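Local coordinates for protein flavin-dependent monooxygenase, oxygenase subunit HsaA (Rhodococcus sp., PDB 2RFQ) that hydroxylates the steroid-derived phenol 3-HSA at the ortho position, using reduced FMN and molecular oxygen, during the bacterial breakdown of cholesterol, at residues 114-120 against 147-153; 176-181 against 193-198; 253-257 against 283-287; 256-260 against 343-347. All blocks are in the same frame, centred on the assembly; numbering follows the deposited sequence.

How the contacts relate
Contacts 1 and 2 belong to one mixed beta-sheet and touch each other, the Tyr-176 hydroxyl packing on the backbone at Trp-150. Contacts 3 and 4 lie on the other end of the elongated chain, about 35 Å or more away between centres, and share His-256 and Val-257 of helix 233-266. Contact 3 is the buried one, a mainly apolar helix-helix seam completed by a second subunit. Contact 1 is partly buried, with no exposed residue among those that touch, and joined by parallel backbone bonds, whereas contact 2, nearer the surface, adds a salt-bridge network to antiparallel pairing. Contact 4 is wetter, bridged by waters. A sulfonate-bearing ligand sits at contact 2, and another copy touches both contacts 3 and 4.

Contact 1 (114-120 against 147-153); sequences VRISSSY and HASWAVL
Val-152 brings its CG2 methyl obliquely to the Tyr-120 ring, 3.5 Å from Tyr-120 OH, while CB of Ser-118 lies over one face of that ring. The hydroxyl is hydrogen-bonded to His-95, and Trp-233 and His-237 meet the ring edge-to-face. At the other end, the Trp-150 indole has the carbonyl oxygen of Arg-115 at its edge and receives Val-114 CG1 obliquely, 3.7 Å from Trp-150 CD1. The Arg-115 guanidinium takes the carbonyl oxygen of His-147 at its edge: NE donates to His-147 O over 2.9 Å, lying in the carbonyl plane. A bend at chi3 (-79°) swings NE back to this acceptor. A water in the plane of the His-147 imidazole joins its ND1 to Arg-115 NH2, while His-147 NE2 is bonded to Ile-36 O.

Between these ends, strands 116-119 and 150-153 run parallel in the beta domain of the acyl-CoA dehydrogenase fold. Ser-117 N donates to Trp-150 O at 2.9 Å, and Ser-117 O accepts from Val-152 N, so one residue engages both flanking residues of its bridge partner Ala-151. Beyond it, Ser-119 N reaches Val-152 O at 3.1 Å. Ile-88 and Leu-96 of helix 80-96 pack on Ser-118 and Ile-116, and Phe-99 on Val-152. The other face carries Ser-117, Ala-151, Ser-119 and Leu-153; there Ser-117 OG bonds to Ser-142 OG. Ala-148, in the loop before the strand, is small enough for its CB to pack 3.3 Å from Ser-117 N. Ser-118, Ser-119 and Tyr-120 probably contribute to the FMN site, as in related enzymes.

Contact 2 (176-181 against 193-198); sequences YRIDDV and NTVVVE. With 1PS (3-pyridinium-1-ylpropane-1-sulfonate), chain F.
Arg-177 and Val-196 form a hydrogen-bonded pair in an antiparallel edge of the beta-domain sheet, with Arg-177 N giving its proton to Val-196 O at 3.0 Å and Val-196 N returning one to Arg-177 O. Asp-179 and Thr-194 repeat this pair of hydrogen bonds, and Ile-178 faces Val-195 as the non-hydrogen-bonded pair between them. On the face of the sheet that carries Arg-177, Asp-179, Thr-194 and Val-196, the arginine side chain runs alongside Val-196, whose CG1 and CB cover one guanidinium face; Arg-177 NH2 sits 3.7 Å from Val-196 CG1. Beta-branched valine suits this place, giving an extended strand and a firm apolar floor for the flat cation.

What holds the cation there is Asp-179, gripped side-on: Arg-177 NE meets Asp-179 OD1 at 2.8 Å and NH2 meets OD2, both on the syn side of the carboxylate. A bend at chi3 (79°) turns the guanidinium to it, and Glu-198 OE1 adds a long salt bridge at the edge. With an alanine in place of Asp-179, the guanidinium would probably lose both acceptors on that side and could swing off Val-196.

On the side of the sheet where Val-195 and Ile-178 lie, Val-195 CG1 makes a CH-pi contact over one face of Tyr-176, 3.8 Å from its ring centroid. Ile-178 N points outward to the bound sulfonate, which Arg-173 also binds. That amide bond is nearly straight: Ile-178 N to O1 of the ligand measures 2.9 Å, with 174° at the hydrogen.

Contact 3 (253-257 against 283-287); sequences YDAHV and IAEAS. With 1PS (3-pyridinium-1-ylpropane-1-sulfonate), chain E.
Tyr-253 and Ile-283 carry most of this contact, their side chains crossing at about a right angle between two nearly antiparallel helices, 233-266 and 277-309, of the C-terminal helical bundle of the acyl-CoA dehydrogenase fold. The short segments' axes are 11.4 Å apart at closest approach, a wide gap that large side chains must fill. With CG anti to the backbone N (chi1 -179°), the tyrosine reaches straight over to the other helix, where its OH lies 3.3 Å from Ile-283 CG2. Its ring meets Ser-287 CB obliquely, CE1 coming within 3.5 Å of that carbon, and Val-257 CG2 of its own helix covers one ring face.

Ile-283 works with both of its branches. CG2 serves the tyrosine, while CG1 turns to the edge of the His-256 imidazole, in the ring plane and 3.7 Å from His-256 CD2; CD1, displaced from the ring plane, approaches NE2. Val-257 CG2 closes the apolar patch at 4.1 Å from Ile-283 CG1. Ser-287 is small enough to let the ring lie close to its helix.

The tyrosine hydroxyl is hydrogen-bonded to Glu-384 and Tyr-380 of the second subunit, which also packs Phe-385 on Ile-283. A leucine in place of Tyr-253 would probably open a gap beside Ser-287 and leave Glu-384 of the neighbouring subunit without this hydroxyl partner. Between the two segments the chemistry is thus one of shape and apolar contact, while the polar tip of the tyrosine serves the subunit interface.

Contact 4 (256-260 against 343-347); sequences HVEHQ and SSGAT. With 1PS (3-pyridinium-1-ylpropane-1-sulfonate), chain E.
His-259 and Thr-347 approach from opposite directions where helix 233-266 passes the C-terminal end of helix 316-344, in the helical bundle of the acyl-CoA dehydrogenase fold. Gly-345 leaves the helix with positive phi (71°), a backbone shape that glycine favours. His-256, His-259 and Thr-347 are the residues here that line the ligand pocket. His-259 extends with CG anti to its amide nitrogen (chi1 -178°), which lays one imidazole face over the propyl carbon C6 of the bound pyridinium sulfonate, 3.6 Å above the ring plane. Thr-347 OG1 lies 3.2 Å from the pyridinium carbon C1, and a water bonded to His-259 NE2 reaches Thr-347 OG1 weakly.

Gln-260 folds back instead of extending: chi1 (-66°) sets its CG over one face of the His-256 imidazole, and a bend at chi2 (-56°) then turns the amide toward its waters. Its OE1 accepts from Arg-263, and NE2 gives protons to two waters. One of them donates onward to Ser-344 O at 2.7 Å. Ser-344 CB meanwhile stands at the His-256 ring edge, 3.9 Å from ND1 of His-256, and a further water links His-256 NE2 to Ser-343 OG. Ala-346 and Thr-347 probably help bind FMN, as in related enzymes; Ala-346 packs on Trp-141 of a third subunit.

The other water held by Gln-260 NE2 also bonds to His-256 ND1 and Ser-344 OG, and donates to sulfonate O1 at 2.9 Å from the water oxygen.

Contact 1 (114-120 against 147-153)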
# COMPACT_ATOMS: atom_id res chain seq x y z
N VAL A 114 45.78 0.35 -3.69
CA VAL A 114 45.42 0.83 -2.36
C VAL A 114 43.93 1.25 -2.32
O VAL A 114 43.42 1.82 -3.29
CB VAL A 114 46.35 1.98 -1.93
CG1 VAL A 114 45.79 2.75 -0.74
CG2 VAL A 114 47.75 1.41 -1.62
N ARG A 115 43.26 0.95 -1.20
CA ARG A 115 41.84 1.25 -1.00
C ARG A 115 41.66 2.32 0.08
O ARG A 115 42.51 2.52 0.96
CB ARG A 115 41.08 -0.01 -0.59
CG ARG A 115 40.92 -1.01 -1.73
CD ARG A 115 40.13 -2.23 -1.27
NE ARG A 115 40.93 -3.19 -0.50
CZ ARG A 115 41.69 -4.14 -1.06
NH1 ARG A 115 41.81 -4.23 -2.40
NH2 ARG A 115 42.36 -4.98 -0.28
N ILE A 116 40.51 2.97 -0.01
CA ILE A 116 40.17 4.10 0.86
C ILE A 116 38.78 3.80 1.42
O ILE A 116 37.92 3.33 0.67
CB ILE A 116 40.08 5.41 -0.02
CG1 ILE A 116 41.43 5.71 -0.69
CG2 ILE A 116 39.67 6.63 0.79
CD1 ILE A 116 41.45 5.33 -2.15
N SER A 117 38.56 4.04 2.71
CA SER A 117 37.20 3.91 3.27
C SER A 117 36.67 5.31 3.53
O SER A 117 37.40 6.29 3.31
CB SER A 117 37.17 3.03 4.53
OG SER A 117 37.74 3.68 5.66
N SER A 118 35.41 5.43 3.95
CA SER A 118 34.90 6.79 4.19
C SER A 118 33.94 6.86 5.33
O SER A 118 33.44 5.83 5.80
CB SER A 118 34.17 7.30 2.95
OG SER A 118 32.97 6.54 2.76
N SER A 119 33.66 8.08 5.75
CA SER A 119 32.48 8.34 6.56
C SER A 119 32.14 9.79 6.25
O SER A 119 32.86 10.69 6.66
CB SER A 119 32.78 8.14 8.05
OG SER A 119 31.63 8.42 8.85
N TYR A 120 31.09 10.00 5.46
CA TYR A 120 30.84 11.37 4.94
C TYR A 120 29.97 12.24 5.82
O TYR A 120 29.96 13.48 5.67
CB TYR A 120 30.27 11.32 3.52
CG TYR A 120 31.23 10.82 2.46
CD1 TYR A 120 32.41 11.51 2.16
CD2 TYR A 120 30.94 9.66 1.73
CE1 TYR A 120 33.27 11.04 1.14
CE2 TYR A 120 31.78 9.18 0.73
CZ TYR A 120 32.96 9.88 0.44
OH TYR A 120 33.81 9.44 -0.56
N HIS A 147 39.72 -2.82 5.45
CA HIS A 147 40.26 -3.19 4.15
C HIS A 147 40.86 -2.02 3.40
O HIS A 147 41.12 -2.13 2.20
CB HIS A 147 39.18 -3.86 3.31
CG HIS A 147 38.77 -5.19 3.86
ND1 HIS A 147 39.65 -6.25 3.90
CD2 HIS A 147 37.61 -5.62 4.40
CE1 HIS A 147 39.03 -7.29 4.45
NE2 HIS A 147 37.79 -6.93 4.75
N ALA A 148 41.07 -0.91 4.10
CA ALA A 148 41.57 0.31 3.47
C ALA A 148 42.75 0.83 4.27
O ALA A 148 42.87 0.52 5.45
CB ALA A 148 40.45 1.38 3.41
N SER A 149 43.59 1.64 3.63
CA SER A 149 44.77 2.21 4.31
C SER A 149 44.71 3.73 4.33
O SER A 149 45.66 4.39 4.78
CB SER A 149 46.08 1.69 3.69
OG SER A 149 46.14 2.04 2.34
N TRP A 150 43.59 4.29 3.86
CA TRP A 150 43.27 5.72 3.95
C TRP A 150 41.78 5.85 4.19
O TRP A 150 41.01 4.94 3.88
CB TRP A 150 43.53 6.42 2.62
CG TRP A 150 45.00 6.52 2.25
CD1 TRP A 150 45.77 5.52 1.72
CD2 TRP A 150 45.85 7.67 2.36
NE1 TRP A 150 47.04 5.98 1.50
CE2 TRP A 150 47.12 7.29 1.88
CE3 TRP A 150 45.66 9.00 2.82
CZ2 TRP A 150 48.22 8.18 1.85
CZ3 TRP A 150 46.76 9.89 2.78
CH2 TRP A 150 48.02 9.46 2.29
N ALA A 151 41.37 7.00 4.71
CA ALA A 151 39.94 7.31 4.82
C ALA A 151 39.68 8.70 4.32
O ALA A 151 40.53 9.58 4.45
CB ALA A 151 39.46 7.19 6.26
N VAL A 152 38.50 8.89 3.71
CA VAL A 152 38.02 10.25 3.43
C VAL A 152 36.84 10.52 4.35
O VAL A 152 35.87 9.74 4.43
CB VAL A 152 37.66 10.47 1.95
CG1 VAL A 152 38.93 10.54 1.11
CG2 VAL A 152 36.72 9.38 1.43
N LEU A 153 36.97 11.61 5.09
CA LEU A 153 36.13 11.87 6.25
C LEU A 153 35.46 13.22 6.09
O LEU A 153 36.14 14.23 5.93
CB LEU A 153 36.98 11.81 7.53
CG LEU A 153 37.67 10.44 7.75
CD1 LEU A 153 38.64 10.52 8.92
CD2 LEU A 153 36.64 9.36 7.97
O HOH W 1 44.76 -0.50 1.03
O HOH W 2 42.01 -6.13 2.46

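Contact 2 (176-181 against 193-198)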
# COMPACT_ATOMS: atom_id res chain seq x y z
N TYR A 176 45.02 7.32 12.18
CA TYR A 176 43.75 7.08 12.88
C TYR A 176 43.66 5.71 13.49
O TYR A 176 44.45 4.83 13.17
CB TYR A 176 42.54 7.36 11.98
CG TYR A 176 42.42 6.57 10.69
CD1 TYR A 176 41.94 5.25 10.66
CD2 TYR A 176 42.71 7.19 9.48
CE1 TYR A 176 41.78 4.56 9.45
CE2 TYR A 176 42.57 6.51 8.26
CZ TYR A 176 42.11 5.19 8.25
OH TYR A 176 41.99 4.56 7.03
N ARG A 177 42.68 5.54 14.38
CA ARG A 177 42.42 4.26 15.04
C ARG A 177 41.02 3.78 14.66
O ARG A 177 40.09 4.59 14.55
CB ARG A 177 42.51 4.45 16.56
CG ARG A 177 42.40 3.19 17.37
CD ARG A 177 42.37 3.50 18.88
NE ARG A 177 41.07 3.96 19.37
CZ ARG A 177 40.82 5.15 19.90
NH1 ARG A 177 41.81 6.04 20.02
NH2 ARG A 177 39.60 5.46 20.33
N ILE A 178 40.87 2.48 14.45
CA ILE A 178 39.55 1.92 14.17
C ILE A 178 39.06 1.24 15.44
O ILE A 178 39.76 0.36 15.98
CB ILE A 178 39.59 0.92 12.99
CG1 ILE A 178 39.91 1.64 11.67
CG2 ILE A 178 38.27 0.20 12.87
CD1 ILE A 178 40.21 0.71 10.47
N ASP A 179 37.87 1.65 15.91
CA ASP A 179 37.23 1.04 17.09
C ASP A 179 36.16 0.07 16.63
O ASP A 179 35.29 0.44 15.83
CB ASP A 179 36.61 2.12 17.97
CG ASP A 179 37.66 2.83 18.82
OD1 ASP A 179 38.83 2.38 18.85
OD2 ASP A 179 37.30 3.84 19.45
N ASP A 180 36.23 -1.17 17.12
CA ASP A 180 35.29 -2.21 16.72
C ASP A 180 34.02 -2.10 17.56
O ASP A 180 33.99 -2.51 18.73
CB ASP A 180 35.92 -3.59 16.87
CG ASP A 180 34.99 -4.70 16.50
OD1 ASP A 180 33.95 -4.43 15.85
OD2 ASP A 180 35.30 -5.87 16.85
N VAL A 181 33.00 -1.48 16.97
CA VAL A 181 31.73 -1.26 17.64
C VAL A 181 30.53 -1.82 16.86
O VAL A 181 29.39 -1.66 17.31
CB VAL A 181 31.46 0.25 17.90
CG1 VAL A 181 32.58 0.85 18.74
CG2 VAL A 181 31.33 1.00 16.57
N ASN A 193 32.92 0.03 11.11
CA ASN A 193 33.45 0.50 12.39
C ASN A 193 33.79 1.99 12.38
O ASN A 193 33.49 2.69 11.41
CB ASN A 193 34.62 -0.41 12.79
CG ASN A 193 34.13 -1.75 13.27
OD1 ASN A 193 34.64 -2.81 12.86
ND2 ASN A 193 33.11 -1.72 14.11
N THR A 194 34.37 2.47 13.48
CA THR A 194 34.47 3.90 13.75
C THR A 194 35.92 4.35 13.66
O THR A 194 36.80 3.76 14.29
CB THR A 194 33.85 4.26 15.14
OG1 THR A 194 32.45 3.91 15.12
CG2 THR A 194 33.99 5.74 15.46
N VAL A 195 36.13 5.39 12.87
CA VAL A 195 37.46 5.91 12.57
C VAL A 195 37.70 7.11 13.47
O VAL A 195 37.00 8.13 13.37
CB VAL A 195 37.59 6.28 11.09
CG1 VAL A 195 38.90 7.04 10.83
CG2 VAL A 195 37.49 5.01 10.20
N VAL A 196 38.65 6.94 14.38
CA VAL A 196 38.90 7.90 15.45
C VAL A 196 40.17 8.68 15.13
O VAL A 196 41.24 8.09 14.92
CB VAL A 196 39.02 7.22 16.83
CG1 VAL A 196 39.29 8.26 17.92
CG2 VAL A 196 37.74 6.42 17.17
N VAL A 197 40.01 10.01 15.09
CA VAL A 197 41.07 10.92 14.65
C VAL A 197 41.31 11.92 15.78
O VAL A 197 40.37 12.59 16.21
CB VAL A 197 40.65 11.65 13.33
CG1 VAL A 197 41.72 12.64 12.86
CG2 VAL A 197 40.36 10.63 12.22
N GLU A 198 42.55 12.01 16.26
CA GLU A 198 42.88 12.84 17.42
C GLU A 198 44.02 13.80 17.11
O GLU A 198 45.17 13.38 16.99
CB GLU A 198 43.22 11.98 18.63
CG GLU A 198 42.09 11.02 19.00
CD GLU A 198 42.39 10.17 20.22
OE1 GLU A 198 41.42 9.60 20.77
OE2 GLU A 198 43.56 10.09 20.65
S1 1PS F . 44.00 0.35 13.33
O1 1PS F . 43.26 0.91 14.48
O2 1PS F . 43.28 -0.83 12.77
O3 1PS F . 44.25 1.34 12.23

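Contact 3 (253-257 against 283-287)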
# COMPACT_ATOMS: atom_id res chain seq x y z
N TYR A 253 15.31 -12.51 -4.70
CA TYR A 253 14.36 -13.04 -5.70
C TYR A 253 14.82 -14.40 -6.25
O TYR A 253 14.06 -15.39 -6.26
CB TYR A 253 14.20 -12.02 -6.83
CG TYR A 253 13.22 -12.52 -7.86
CD1 TYR A 253 11.85 -12.37 -7.66
CD2 TYR A 253 13.67 -13.19 -9.00
CE1 TYR A 253 10.94 -12.88 -8.60
CE2 TYR A 253 12.75 -13.69 -9.97
CZ TYR A 253 11.40 -13.53 -9.74
OH TYR A 253 10.50 -14.02 -10.68
N ASP A 254 16.07 -14.47 -6.68
CA ASP A 254 16.59 -15.70 -7.28
C ASP A 254 16.59 -16.83 -6.25
O ASP A 254 16.23 -17.96 -6.59
CB ASP A 254 18.00 -15.46 -7.82
CG ASP A 254 18.01 -14.62 -9.08
OD1 ASP A 254 16.96 -14.45 -9.77
OD2 ASP A 254 19.12 -14.11 -9.40
N ALA A 255 16.97 -16.52 -5.00
CA ALA A 255 17.04 -17.55 -3.95
C ALA A 255 15.62 -18.08 -3.71
O ALA A 255 15.39 -19.30 -3.67
CB ALA A 255 17.64 -16.97 -2.63
N HIS A 256 14.67 -17.15 -3.61
CA HIS A 256 13.27 -17.51 -3.36
C HIS A 256 12.69 -18.34 -4.49
O HIS A 256 12.12 -19.41 -4.25
CB HIS A 256 12.44 -16.23 -3.17
CG HIS A 256 10.97 -16.49 -3.00
ND1 HIS A 256 10.43 -17.00 -1.84
CD2 HIS A 256 9.92 -16.28 -3.84
CE1 HIS A 256 9.11 -17.09 -1.97
NE2 HIS A 256 8.78 -16.65 -3.18
N VAL A 257 12.86 -17.88 -5.72
CA VAL A 257 12.31 -18.64 -6.86
C VAL A 257 12.97 -20.02 -7.03
O VAL A 257 12.28 -20.99 -7.34
CB VAL A 257 12.33 -17.81 -8.16
CG1 VAL A 257 11.93 -18.66 -9.41
CG2 VAL A 257 11.42 -16.60 -8.01
N ILE A 283 5.55 -13.15 -6.50
CA ILE A 283 6.72 -13.26 -7.39
C ILE A 283 6.64 -12.28 -8.57
O ILE A 283 7.66 -11.65 -8.93
CB ILE A 283 6.92 -14.73 -7.83
CG1 ILE A 283 7.73 -15.46 -6.74
CG2 ILE A 283 7.62 -14.86 -9.19
CD1 ILE A 283 7.49 -16.99 -6.76
N ALA A 284 5.46 -12.12 -9.16
CA ALA A 284 5.28 -11.19 -10.27
C ALA A 284 5.48 -9.76 -9.79
O ALA A 284 6.17 -8.97 -10.44
CB ALA A 284 3.89 -11.35 -10.90
N GLU A 285 4.86 -9.41 -8.66
CA GLU A 285 5.00 -8.05 -8.12
C GLU A 285 6.46 -7.72 -7.82
O GLU A 285 6.97 -6.66 -8.23
CB GLU A 285 4.18 -7.89 -6.85
CG GLU A 285 2.67 -7.99 -7.09
CD GLU A 285 1.92 -8.05 -5.77
OE1 GLU A 285 2.50 -8.55 -4.78
OE2 GLU A 285 0.77 -7.58 -5.74
N ALA A 286 7.13 -8.63 -7.11
CA ALA A 286 8.51 -8.40 -6.69
C ALA A 286 9.45 -8.28 -7.87
O ALA A 286 10.23 -7.32 -7.95
CB ALA A 286 8.97 -9.53 -5.77
N SER A 287 9.35 -9.22 -8.82
CA SER A 287 10.25 -9.16 -9.98
C SER A 287 10.02 -7.85 -10.76
O SER A 287 10.97 -7.20 -11.23
CB SER A 287 10.10 -10.39 -10.88
OG SER A 287 8.77 -10.51 -11.34
N1 1PS E . 15.61 -23.11 3.70
C1 1PS E . 15.32 -23.26 5.01
C2 1PS E . 16.05 -24.15 5.80
C3 1PS E . 16.60 -23.82 3.11
C4 1PS E . 17.35 -24.73 3.86
C5 1PS E . 17.07 -24.90 5.22
C6 1PS E . 14.84 -22.17 2.87
C7 1PS E . 15.13 -20.71 3.23
C8 1PS E . 14.46 -19.75 2.26
S1 1PS E . 15.44 -19.36 0.95
O1 1PS E . 14.55 -18.65 -0.00
O2 1PS E . 15.98 -20.58 0.29
O3 1PS E . 16.61 -18.56 1.44

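Contact 4 (256-260 against 343-347)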
# COMPACT_ATOMS: atom_id res chain seq x y z
N HIS A 256 14.67 -17.15 -3.61
CA HIS A 256 13.27 -17.51 -3.36
C HIS A 256 12.69 -18.34 -4.49
O HIS A 256 12.12 -19.41 -4.25
CB HIS A 256 12.44 -16.23 -3.17
CG HIS A 256 10.97 -16.49 -3.00
ND1 HIS A 256 10.43 -17.00 -1.84
CD2 HIS A 256 9.92 -16.28 -3.84
CE1 HIS A 256 9.11 -17.09 -1.97
NE2 HIS A 256 8.78 -16.65 -3.18
N VAL A 257 12.86 -17.88 -5.72
CA VAL A 257 12.31 -18.64 -6.86
C VAL A 257 12.97 -20.02 -7.03
O VAL A 257 12.28 -20.99 -7.34
CB VAL A 257 12.33 -17.81 -8.16
CG1 VAL A 257 11.93 -18.66 -9.41
CG2 VAL A 257 11.42 -16.60 -8.01
N GLU A 258 14.28 -20.11 -6.80
CA GLU A 258 14.96 -21.42 -6.86
C GLU A 258 14.39 -22.38 -5.82
O GLU A 258 14.02 -23.51 -6.16
CB GLU A 258 16.47 -21.26 -6.64
CG GLU A 258 17.21 -22.61 -6.56
CD GLU A 258 18.70 -22.39 -6.42
OE1 GLU A 258 19.16 -22.05 -5.32
OE2 GLU A 258 19.40 -22.56 -7.44
N HIS A 259 14.27 -21.92 -4.58
CA HIS A 259 13.76 -22.78 -3.52
C HIS A 259 12.29 -23.14 -3.75
O HIS A 259 11.92 -24.32 -3.68
CB HIS A 259 13.94 -22.12 -2.16
CG HIS A 259 13.49 -22.98 -1.03
ND1 HIS A 259 14.27 -23.99 -0.52
CD2 HIS A 259 12.32 -23.01 -0.34
CE1 HIS A 259 13.62 -24.59 0.46
NE2 HIS A 259 12.43 -24.02 0.59
N GLN A 260 11.47 -22.14 -4.05
CA GLN A 260 10.05 -22.37 -4.28
C GLN A 260 9.79 -23.21 -5.52
O GLN A 260 8.91 -24.07 -5.51
CB GLN A 260 9.28 -21.05 -4.35
CG GLN A 260 9.26 -20.29 -3.04
CD GLN A 260 8.71 -21.11 -1.88
OE1 GLN A 260 7.81 -21.94 -2.08
NE2 GLN A 260 9.24 -20.89 -0.68
N SER A 343 6.03 -14.24 1.81
CA SER A 343 5.49 -15.40 1.07
C SER A 343 6.15 -16.73 1.46
O SER A 343 5.50 -17.77 1.60
CB SER A 343 5.68 -15.16 -0.42
OG SER A 343 5.01 -16.17 -1.17
N SER A 344 7.47 -16.69 1.62
CA SER A 344 8.23 -17.89 1.94
C SER A 344 7.79 -18.53 3.27
O SER A 344 7.79 -19.75 3.41
CB SER A 344 9.71 -17.57 1.94
OG SER A 344 10.45 -18.75 2.14
N GLY A 345 7.45 -17.69 4.24
CA GLY A 345 6.89 -18.18 5.50
C GLY A 345 7.89 -18.90 6.39
O GLY A 345 9.04 -18.50 6.50
N ALA A 346 7.43 -19.97 7.05
CA ALA A 346 8.22 -20.59 8.11
C ALA A 346 9.63 -21.02 7.70
O ALA A 346 10.59 -20.84 8.45
CB ALA A 346 7.44 -21.78 8.72
N THR A 347 9.77 -21.58 6.50
CA THR A 347 11.06 -22.04 6.03
C THR A 347 12.12 -20.92 6.02
O THR A 347 13.30 -21.18 6.32
CB THR A 347 10.94 -22.73 4.64
OG1 THR A 347 12.15 -23.44 4.37
CG2 THR A 347 10.61 -21.75 3.51
N1 1PS E . 15.61 -23.11 3.70
C1 1PS E . 15.32 -23.26 5.01
C2 1PS E . 16.05 -24.15 5.80
C3 1PS E . 16.60 -23.82 3.11
C4 1PS E . 17.35 -24.73 3.86
C5 1PS E . 17.07 -24.90 5.22
C6 1PS E . 14.84 -22.17 2.87
C7 1PS E . 15.13 -20.71 3.23
C8 1PS E . 14.46 -19.75 2.26
S1 1PS E . 15.44 -19.36 0.95
O1 1PS E . 14.55 -18.65 -0.00
O2 1PS E . 15.98 -20.58 0.29
O3 1PS E . 16.61 -18.56 1.44
O HOH W 3 11.75 -19.13 -0.27
O HOH W 4 6.08 -16.08 -3.66
O HOH W 5 10.29 -25.00 2.31
O HOH W 6 7.52 -21.59 1.51